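Local coordinates for protein dehalogenase-like hydrolase (Ralstonia solanacearum, PDB 3UMB) that probably hydrolyses small (S)-2-haloalkanoic acids to the corresponding (R)-2-hydroxyalkanoic acids, releasing halide, as a member of the HAD-like hydrolase superfamily, at residues 88-91 and 92-95; 160-163 and 164-168. All coordinates share one frame; numbering follows the deposited sequence.

Contact 1: residues 88-91 and 92-95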
loop_
_atom_site.group_PDB
_atom_site.type_symbol
_atom_site.label_atom_id
_atom_site.label_comp_id
_atom_site.label_asym_id
_atom_site.label_seq_id
_atom_site.Cartn_x
_atom_site.Cartn_y
_atom_site.Cartn_z
ATOM N N GLU A 88 0.280 -23.794 7.103
ATOM C CA GLU A 88 -0.435 -22.981 6.123
ATOM C C GLU A 88 -1.935 -23.296 6.129
ATOM O O GLU A 88 -2.741 -22.421 6.391
ATOM C CB GLU A 88 0.121 -23.251 4.729
ATOM C CG GLU A 88 -0.619 -22.550 3.632
ATOM C CD GLU A 88 0.222 -22.365 2.428
ATOM O OE1 GLU A 88 1.345 -21.862 2.570
ATOM O OE2 GLU A 88 -0.229 -22.709 1.328
ATOM N N ALA A 89 -2.300 -24.552 5.850
ATOM C CA ALA A 89 -3.711 -24.962 5.927
ATOM C C ALA A 89 -4.327 -24.501 7.253
ATOM O O ALA A 89 -5.365 -23.876 7.271
ATOM C CB ALA A 89 -3.869 -26.486 5.705
ATOM N N THR A 90 -3.654 -24.725 8.363
ATOM C CA THR A 90 -4.199 -24.349 9.674
ATOM C C THR A 90 -4.487 -22.885 9.822
ATOM O O THR A 90 -5.436 -22.494 10.511
ATOM C CB THR A 90 -3.240 -24.720 10.820
ATOM O OG1 THR A 90 -3.062 -26.130 10.838
ATOM C CG2 THR A 90 -3.800 -24.278 12.171
ATOM N N LEU A 91 -3.645 -22.045 9.228
ATOM C CA LEU A 91 -3.788 -20.602 9.472
ATOM C C LEU A 91 -4.842 -20.048 8.568
ATOM O O LEU A 91 -5.549 -19.139 8.932
ATOM C CB LEU A 91 -2.466 -19.850 9.293
ATOM C CG LEU A 91 -1.576 -19.847 10.546
ATOM C CD1 LEU A 91 -0.260 -19.128 10.234
ATOM C CD2 LEU A 91 -2.315 -19.187 11.726
HETATM N N MSE A 92 -4.906 -20.609 7.372
HETATM C CA MSE A 92 -5.933 -20.276 6.397
HETATM C C MSE A 92 -7.345 -20.713 6.920
HETATM O O MSE A 92 -8.250 -19.859 6.986
HETATM C CB MSE A 92 -5.546 -20.825 4.988
HETATM C CG MSE A 92 -4.349 -20.025 4.228
HETATM SE SE MSE A 92 -4.442 -18.062 4.459
HETATM C CE MSE A 92 -5.958 -17.751 3.188
ATOM N N ARG A 93 -7.507 -21.966 7.377
ATOM C CA ARG A 93 -8.724 -22.383 8.109
ATOM C C ARG A 93 -9.117 -21.362 9.136
ATOM O O ARG A 93 -10.252 -20.894 9.184
ATOM C CB ARG A 93 -8.531 -23.712 8.853
ATOM C CG ARG A 93 -8.477 -24.931 7.936
ATOM C CD ARG A 93 -8.648 -26.258 8.676
ATOM N NE ARG A 93 -7.381 -26.960 8.940
ATOM C CZ ARG A 93 -6.707 -27.722 8.067
ATOM N NH1 ARG A 93 -7.130 -27.893 6.809
ATOM N NH2 ARG A 93 -5.575 -28.311 8.456
ATOM N N GLU A 94 -8.162 -20.998 9.968
ATOM C CA GLU A 94 -8.426 -20.005 10.954
ATOM C C GLU A 94 -8.975 -18.769 10.294
ATOM O O GLU A 94 -9.864 -18.128 10.842
ATOM C CB GLU A 94 -7.157 -19.662 11.724
ATOM C CG GLU A 94 -7.467 -19.059 13.039
ATOM C CD GLU A 94 -7.924 -20.073 14.047
ATOM O OE1 GLU A 94 -7.498 -21.257 13.952
ATOM O OE2 GLU A 94 -8.706 -19.670 14.932
ATOM N N TYR A 95 -8.443 -18.441 9.116
ATOM C CA TYR A 95 -8.822 -17.198 8.408
ATOM C C TYR A 95 -10.235 -17.311 7.852
ATOM O O TYR A 95 -11.003 -16.359 7.922
ATOM C CB TYR A 95 -7.821 -16.812 7.271
ATOM C CG TYR A 95 -7.675 -15.293 7.068
ATOM C CD1 TYR A 95 -6.451 -14.662 7.228
ATOM C CD2 TYR A 95 -8.768 -14.494 6.764
ATOM C CE1 TYR A 95 -6.319 -13.278 7.082
ATOM C CE2 TYR A 95 -8.641 -13.116 6.615
ATOM C CZ TYR A 95 -7.415 -12.519 6.772
ATOM O OH TYR A 95 -7.294 -11.158 6.621
#
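R93 folds back along its own helix so that its guanidinium lies flat over the previous turn. Both terminal nitrogens come within reach of one methyl: CB of A89 is 3.7 Å from NH1 and 3.7 Å from NH2 of R93, and T90 N also lies over this face, nearer the rim. A bend at chi3 (-100°) turns the flat group onto the backbone, and the small side chain of A89 leaves room for it there. The aliphatic part of R93 also rests on the turn, with CG 3.4 Å from A89 O. Beneath these side chains run four i to i+4 helical bonds, among them R93 N to A89 O (2.9 Å) and M92 N to E88 O (3.0 Å); Y95 N meets L91 O at a bent 130°. T90 suits a helix flank: OG1 sits beside its own backbone N (chi1 -62°), from where it bonds to H86 O one turn back. The carboxylates reach across to the neighbouring helices, E88 to R73 and E94 to R24, each in a salt bridge. Helix 85-96 packs against two others, on neighbouring flanks: L91 on R24 and L28 of helix 19-28, and selenomethionine M92, its flexible chain bent at chi2 and chi3, on W65, T68 and V69 of helix 64-78, where Y95 also touches T68, its OH bonding to Q44 of helix 33-54.

Contact 2: residues 160-163 and 164-168; sequences AYAL and APRAF
Two backbone bonds join Y161 and L163 to the residues that follow: A164 N to Y161 O (3.1 Å) and A167 N to L163 O (3.1 Å). The first spans three residues, a tight turn, and the second spans four, as in an alpha-helix. Between them R166 N reaches A162 O only weakly. P165 probably accounts for part of this pattern. Its nitrogen has no hydrogen to give Y161 O, and its CD sits 3.3 Å from that oxygen instead; near the start of helix 163-168 such a residue fits well. Farther out, R166 bends at chi2 and chi3 and turns back alongside the preceding turn, its NH2 3.3 Å from CD2 of L163 and its NH1 4.2 Å from the methyl of A162. Its charged guanidinium suits this exposed flank. The small methyls of A164 and A167 suit a close approach to the sheet, A164 against V8 and A167 against H144 and L146, while F168 packs its hydrophobic side chain on A6 and V8 and meets H144 edge-to-face. Y161 OH bonds to D184. Such a helix packed against a central parallel sheet is typical of the Rossmann-like core of HAD hydrolases.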
loop_
_atom_site.group_PDB
_atom_site.type_symbol
_atom_site.label_atom_id
_atom_site.label_comp_id
_atom_site.label_asym_id
_atom_site.label_seq_id
_atom_site.Cartn_x
_atom_site.Cartn_y
_atom_site.Cartn_z
ATOM N N ALA A 160 -14.891 -0.506 -6.987
ATOM C CA ALA A 160 -15.186 -1.279 -5.752
ATOM C C ALA A 160 -16.203 -0.550 -4.910
ATOM O O ALA A 160 -17.182 -1.139 -4.503
ATOM C CB ALA A 160 -13.940 -1.541 -4.923
ATOM N N TYR A 161 -15.977 0.733 -4.652
ATOM C CA TYR A 161 -16.937 1.539 -3.883
ATOM C C TYR A 161 -18.301 1.576 -4.613
ATOM O O TYR A 161 -19.370 1.384 -3.993
ATOM C CB TYR A 161 -16.398 2.947 -3.589
ATOM C CG TYR A 161 -15.251 2.967 -2.573
ATOM C CD1 TYR A 161 -15.412 2.419 -1.275
ATOM C CD2 TYR A 161 -14.035 3.543 -2.886
ATOM C CE1 TYR A 161 -14.352 2.403 -0.333
ATOM C CE2 TYR A 161 -12.959 3.548 -1.945
ATOM C CZ TYR A 161 -13.131 2.973 -0.673
ATOM O OH TYR A 161 -12.081 3.003 0.230
ATOM N N ALA A 162 -18.255 1.701 -5.938
ATOM C CA ALA A 162 -19.470 1.816 -6.703
ATOM C C ALA A 162 -20.401 0.640 -6.553
ATOM O O ALA A 162 -21.570 0.795 -6.854
ATOM C CB ALA A 162 -19.208 2.072 -8.177
ATOM N N LEU A 163 -19.915 -0.511 -6.116
ATOM C CA LEU A 163 -20.792 -1.663 -5.977
ATOM C C LEU A 163 -21.992 -1.379 -5.036
ATOM O O LEU A 163 -23.073 -1.917 -5.247
ATOM C CB LEU A 163 -20.032 -2.959 -5.550
ATOM C CG LEU A 163 -19.073 -3.638 -6.548
ATOM C CD1 LEU A 163 -18.116 -4.634 -5.863
ATOM C CD2 LEU A 163 -19.815 -4.312 -7.670
ATOM N N ALA A 164 -21.815 -0.544 -4.019
ATOM C CA ALA A 164 -22.850 -0.455 -2.979
ATOM C C ALA A 164 -24.004 0.439 -3.408
ATOM O O ALA A 164 -25.143 0.016 -3.314
ATOM C CB ALA A 164 -22.292 -0.062 -1.649
ATOM N N PRO A 165 -23.729 1.632 -3.951
ATOM C CA PRO A 165 -24.863 2.327 -4.553
ATOM C C PRO A 165 -25.656 1.450 -5.529
ATOM O O PRO A 165 -26.890 1.451 -5.453
ATOM C CB PRO A 165 -24.215 3.511 -5.231
ATOM C CG PRO A 165 -23.064 3.832 -4.271
ATOM C CD PRO A 165 -22.522 2.474 -3.956
ATOM N N ARG A 166 -24.976 0.649 -6.364
ATOM C CA ARG A 166 -25.675 -0.171 -7.363
ATOM C C ARG A 166 -26.585 -1.143 -6.769
ATOM O O ARG A 166 -27.716 -1.221 -7.189
ATOM C CB ARG A 166 -24.751 -0.996 -8.249
ATOM C CG ARG A 166 -24.478 -0.310 -9.561
ATOM C CD ARG A 166 -24.289 -1.309 -10.726
ATOM N NE ARG A 166 -23.155 -2.190 -10.529
ATOM C CZ ARG A 166 -21.919 -1.771 -10.408
ATOM N NH1 ARG A 166 -21.642 -0.470 -10.455
ATOM N NH2 ARG A 166 -20.946 -2.649 -10.284
ATOM N N ALA A 167 -26.074 -1.951 -5.841
ATOM C CA ALA A 167 -26.890 -2.989 -5.186
ATOM C C ALA A 167 -28.106 -2.419 -4.394
ATOM O O ALA A 167 -29.161 -3.037 -4.377
ATOM C CB ALA A 167 -26.037 -3.853 -4.285
ATOM N N PHE A 168 -27.937 -1.249 -3.772
ATOM C CA PHE A 168 -28.966 -0.673 -2.893
ATOM C C PHE A 168 -29.979 0.234 -3.601
ATOM O O PHE A 168 -30.989 0.581 -3.000
ATOM C CB PHE A 168 -28.316 0.051 -1.692
ATOM C CG PHE A 168 -27.871 -0.910 -0.613
ATOM C CD1 PHE A 168 -28.717 -1.246 0.424
ATOM C CD2 PHE A 168 -26.652 -1.574 -0.720
ATOM C CE1 PHE A 168 -28.327 -2.178 1.370
ATOM C CE2 PHE A 168 -26.267 -2.510 0.212
ATOM C CZ PHE A 168 -27.100 -2.816 1.260
#

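Overall arrangement
Contacts 1 and 2 lie on opposite sides of the chain's centre, their own centres 30 Å apart and their nearest atoms about 16 Å apart, so they do not touch. Contact 1 belongs to a helical region packed by helices 19-28 and 64-78, whereas contact 2 lies against the parallel sheet of the core. Bound ions mark their surroundings differently: the side chain of E94 is about 5 Å from a potassium ion, and that of P165 about 3 Å from a sodium ion. Magnesium-binding residues lie nearer contact 1, with side chains of E88 and A77 about 10 Å apart and those of Y95 and D42 about 11 Å apart; contact 2 lies away from these sites.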